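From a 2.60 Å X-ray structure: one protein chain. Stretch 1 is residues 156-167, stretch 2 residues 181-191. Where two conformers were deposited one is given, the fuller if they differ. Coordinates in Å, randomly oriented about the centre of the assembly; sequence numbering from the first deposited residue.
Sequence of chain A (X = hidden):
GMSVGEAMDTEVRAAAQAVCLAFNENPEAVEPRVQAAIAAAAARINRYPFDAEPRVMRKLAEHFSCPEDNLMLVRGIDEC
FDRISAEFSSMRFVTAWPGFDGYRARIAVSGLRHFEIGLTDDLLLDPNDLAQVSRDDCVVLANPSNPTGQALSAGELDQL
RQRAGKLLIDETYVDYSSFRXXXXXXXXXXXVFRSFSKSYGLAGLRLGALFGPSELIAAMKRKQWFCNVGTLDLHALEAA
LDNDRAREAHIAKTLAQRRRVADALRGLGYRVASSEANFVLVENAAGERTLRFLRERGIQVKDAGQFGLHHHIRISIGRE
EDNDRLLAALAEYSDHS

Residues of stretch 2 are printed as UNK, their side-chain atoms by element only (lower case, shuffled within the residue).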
# COMPACT_ATOMS: atom_id res chain seq x y z
N GLU A 156 -6.38 26.95 21.40
CA GLU A 156 -7.11 26.14 20.42
C GLU A 156 -7.00 24.64 20.78
O GLU A 156 -8.04 23.99 20.93
CB GLU A 156 -6.60 26.39 18.98
CG GLU A 156 -6.95 27.75 18.37
CD GLU A 156 -6.38 28.03 16.99
OE1 GLU A 156 -5.18 27.77 16.78
OE2 GLU A 156 -7.10 28.62 16.16
N LEU A 157 -5.77 24.13 21.00
CA LEU A 157 -5.52 22.75 21.38
C LEU A 157 -6.21 22.40 22.71
O LEU A 157 -6.79 21.32 22.82
CB LEU A 157 -4.01 22.47 21.49
CG LEU A 157 -3.29 22.25 20.15
CD1 LEU A 157 -1.80 22.26 20.33
CD2 LEU A 157 -3.71 20.94 19.51
N ASP A 158 -6.16 23.34 23.69
CA ASP A 158 -6.79 23.21 25.00
C ASP A 158 -8.30 23.05 24.84
O ASP A 158 -8.87 22.12 25.41
CB ASP A 158 -6.44 24.42 25.88
CG ASP A 158 -7.06 24.43 27.26
OD1 ASP A 158 -7.01 23.37 27.94
OD2 ASP A 158 -7.60 25.48 27.66
N GLN A 159 -8.94 23.92 24.01
CA GLN A 159 -10.37 23.89 23.73
C GLN A 159 -10.76 22.59 23.02
O GLN A 159 -11.73 21.96 23.44
CB GLN A 159 -10.77 25.10 22.88
CG GLN A 159 -12.22 25.54 23.10
CD GLN A 159 -12.72 26.60 22.13
OE1 GLN A 159 -13.93 26.70 21.89
NE2 GLN A 159 -11.84 27.40 21.55
N LEU A 160 -9.98 22.15 22.00
CA LEU A 160 -10.23 20.91 21.25
C LEU A 160 -10.19 19.69 22.16
O LEU A 160 -11.09 18.85 22.10
CB LEU A 160 -9.24 20.72 20.11
CG LEU A 160 -9.39 21.64 18.93
CD1 LEU A 160 -8.09 21.77 18.16
CD2 LEU A 160 -10.53 21.21 18.04
N ARG A 161 -9.17 19.61 23.04
CA ARG A 161 -8.98 18.48 23.96
C ARG A 161 -10.13 18.37 24.99
O ARG A 161 -10.39 17.25 25.45
CB ARG A 161 -7.64 18.58 24.66
CG ARG A 161 -6.52 18.13 23.74
CD ARG A 161 -5.13 18.46 24.23
NE ARG A 161 -4.15 17.96 23.26
CZ ARG A 161 -2.97 18.51 23.02
NH1 ARG A 161 -2.59 19.61 23.66
NH2 ARG A 161 -2.16 17.98 22.11
N GLN A 162 -10.81 19.50 25.30
CA GLN A 162 -11.93 19.59 26.26
C GLN A 162 -13.28 19.33 25.57
O GLN A 162 -14.16 18.70 26.17
CB GLN A 162 -11.96 20.97 26.94
CG GLN A 162 -10.81 21.23 27.93
CD GLN A 162 -10.84 22.59 28.61
OE1 GLN A 162 -11.76 23.40 28.43
NE2 GLN A 162 -9.83 22.87 29.42
N ARG A 163 -13.44 19.81 24.32
CA ARG A 163 -14.69 19.70 23.56
C ARG A 163 -14.81 18.47 22.62
O ARG A 163 -15.93 18.00 22.45
CB ARG A 163 -14.90 20.94 22.69
CG ARG A 163 -15.26 22.20 23.47
CD ARG A 163 -15.82 23.25 22.53
NE ARG A 163 -16.71 24.18 23.23
CZ ARG A 163 -18.01 23.95 23.45
NH1 ARG A 163 -18.57 22.82 23.05
NH2 ARG A 163 -18.74 24.86 24.10
N ALA A 164 -13.74 17.99 21.97
CA ALA A 164 -13.87 16.88 21.01
C ALA A 164 -14.05 15.51 21.68
O ALA A 164 -13.58 15.29 22.81
CB ALA A 164 -12.64 16.82 20.11
N GLY A 165 -14.70 14.60 20.94
CA GLY A 165 -14.87 13.20 21.29
C GLY A 165 -13.58 12.45 21.03
O GLY A 165 -13.11 11.70 21.89
N LYS A 166 -13.00 12.66 19.81
CA LYS A 166 -11.72 12.15 19.32
C LYS A 166 -10.98 13.27 18.62
O LYS A 166 -11.62 14.15 18.04
CB LYS A 166 -11.87 10.94 18.37
CG LYS A 166 -12.53 9.72 18.99
CD LYS A 166 -11.72 9.10 20.12
CE LYS A 166 -12.61 8.17 20.90
NZ LYS A 166 -11.89 7.56 22.05
N LEU A 167 -9.63 13.24 18.66
CA LEU A 167 -8.81 14.24 17.98
C LEU A 167 -7.62 13.59 17.27
O LEU A 167 -6.88 12.83 17.89
CB LEU A 167 -8.31 15.29 18.98
CG LEU A 167 -7.46 16.44 18.44
CD1 LEU A 167 -8.27 17.36 17.53
CD2 LEU A 167 -6.88 17.26 19.54
N UNK A 181 10.49 20.16 19.79
CA UNK A 181 10.86 19.66 21.13
C UNK A 181 9.67 18.96 21.83
O UNK A 181 9.87 17.97 22.54
c UNK A 181 11.36 20.81 21.99
N UNK A 182 8.46 19.48 21.62
CA UNK A 182 7.18 18.98 22.14
C UNK A 182 6.99 17.51 21.70
O UNK A 182 7.14 17.22 20.51
c UNK A 182 6.08 19.89 21.58
c UNK A 182 4.70 19.58 22.08
n UNK A 182 3.49 21.54 21.16
c UNK A 182 2.63 22.20 20.41
n UNK A 182 2.53 23.51 20.50
n UNK A 182 1.84 21.55 19.56
c UNK A 182 3.64 20.08 21.13
N UNK A 183 6.70 16.62 22.63
CA UNK A 183 6.57 15.21 22.27
C UNK A 183 5.44 14.80 21.33
O UNK A 183 4.76 15.64 20.72
N UNK A 184 5.28 13.47 21.16
CA UNK A 184 4.16 12.89 20.45
C UNK A 184 3.01 12.94 21.43
O UNK A 184 3.17 12.47 22.57
c UNK A 184 5.86 9.84 18.75
c UNK A 184 4.43 11.46 19.93
c UNK A 184 4.92 11.72 17.49
c UNK A 184 5.45 11.28 18.82
N UNK A 185 1.92 13.61 21.07
CA UNK A 185 0.77 13.76 21.96
C UNK A 185 -0.34 12.80 21.52
O UNK A 185 -0.97 13.01 20.49
c UNK A 185 0.29 15.20 21.96
N UNK A 186 -0.52 11.71 22.27
CA UNK A 186 -1.54 10.71 22.01
C UNK A 186 -2.00 10.15 23.36
O UNK A 186 -1.27 10.19 24.34
o UNK A 186 3.23 6.54 23.17
c UNK A 186 2.20 7.27 22.65
c UNK A 186 0.89 6.93 22.94
c UNK A 186 -1.05 9.60 21.04
c UNK A 186 1.41 9.08 21.28
c UNK A 186 -0.16 7.67 22.39
c UNK A 186 2.46 8.34 21.80
c UNK A 186 0.09 8.77 21.58
N UNK A 187 -3.24 9.66 23.38
CA UNK A 187 -3.88 9.10 24.56
C UNK A 187 -5.23 8.50 24.23
O UNK A 187 -5.55 8.31 23.06
N UNK A 188 -6.04 8.24 25.27
CA UNK A 188 -7.37 7.62 25.19
C UNK A 188 -8.19 8.16 23.99
O UNK A 188 -8.72 7.35 23.22
o UNK A 188 -9.74 7.75 29.00
o UNK A 188 -11.54 7.60 27.74
c UNK A 188 -9.45 7.11 26.70
c UNK A 188 -10.30 7.53 27.90
c UNK A 188 -8.14 7.87 26.52
N UNK A 189 -8.23 9.50 23.79
CA UNK A 189 -9.05 10.14 22.75
C UNK A 189 -8.25 11.04 21.80
O UNK A 189 -8.81 11.95 21.18
n UNK A 189 -10.83 10.72 25.70
c UNK A 189 -10.13 10.98 23.44
c UNK A 189 -10.90 10.23 24.48
o UNK A 189 -11.52 9.19 24.21
N UNK A 190 -6.95 10.78 21.68
CA UNK A 190 -6.10 11.60 20.83
C UNK A 190 -5.06 10.73 20.12
O UNK A 190 -4.45 9.83 20.72
o UNK A 190 -3.44 15.75 20.93
c UNK A 190 -5.42 12.71 21.67
c UNK A 190 -4.19 14.99 21.58
o UNK A 190 -4.46 15.16 22.79
c UNK A 190 -4.79 13.81 20.83
N UNK A 191 -4.91 11.00 18.82
CA UNK A 191 -3.95 10.34 17.94
C UNK A 191 -3.12 11.39 17.19
O UNK A 191 -3.55 12.53 17.02
c UNK A 191 -6.85 8.45 17.67
c UNK A 191 -5.37 8.19 17.54
c UNK A 191 -5.17 6.97 16.68
c UNK A 191 -4.66 9.40 16.94

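Position 181 carries a single side-chain carbon and stands out of reach of stretch 1; it is A181. Position 182 has three carbons, a nitrogen, then a carbon bearing two more nitrogens, the guanidinium that makes it R182. Its CA-to-CB bond points toward stretch 1, and NH1 of R182 lies 3.8 Å from L157 CD1, a packing contact rather than a polar one.

Position 183 has no side-chain atoms, hence G183; it makes no contact. Position 184 has four carbons forked at the second, the pattern of leucine: L184, too distant to touch. Position 185 again has one carbon, pointing toward stretch 1, where its CB comes 3.7 Å from R161 NH2; it is A185. Position 186 shows one carbon leading to a six-carbon ring with one oxygen. This is Y186; its CA-to-CB bond points away from stretch 1, and its CB, the nearest side-chain atom, is 7.4 Å from L167 O.

Position 187 lacks a side chain and is G187, where a type I turn begins; it runs to position 190 and is closed by a hydrogen bond from the backbone N of 190 to G187 O, 3.2 Å. Position 188 has three carbons, the third carrying two oxygens: E188. Its carboxylate touches nothing on stretch 1, but its backbone O accepts a weak hydrogen bond from K166 NZ at 3.4 Å. Position 189 has two carbons, the second bearing one oxygen and one nitrogen, an amide: N189. Its OD1 accepts from K166 NZ at 2.7 Å, while its CB lies 3.4 Å from G165 O.

Position 190 repeats three carbons and two terminal oxygens, now reaching the helix: E190. R161 grips the carboxylate with two nitrogens, NE to E190 OE1 at 2.9 Å and NH2 to E190 OE2 at 2.8 Å, a salt bridge made at the guanidinium edge. Position 191 has four carbons forked at the second: L191, buried, its nearest side-chain atom CB 4.2 Å from L167 O.

The rule is a short parallel pairing reinforced by charge. L167 N donates to N189 O at 2.9 Å, and L191 N donates to L167 O at 2.8 Å, so L167 bonds to the residues flanking its bridge partner E190. That partner's CA also makes a CA-H...O contact with L167 O at 3.3 Å. L167 and E190 share a face of the sheet, and on it the glutamate extends to meet R161, tying helix to strand. K166 meanwhile fastens the turn through N189 and E188. Backbone bonds set the register; the R161-E190 salt bridge and the bonds from K166 NZ add side-chain ties around it.

Stretch 2 (181-191) ARGLAYGENEL
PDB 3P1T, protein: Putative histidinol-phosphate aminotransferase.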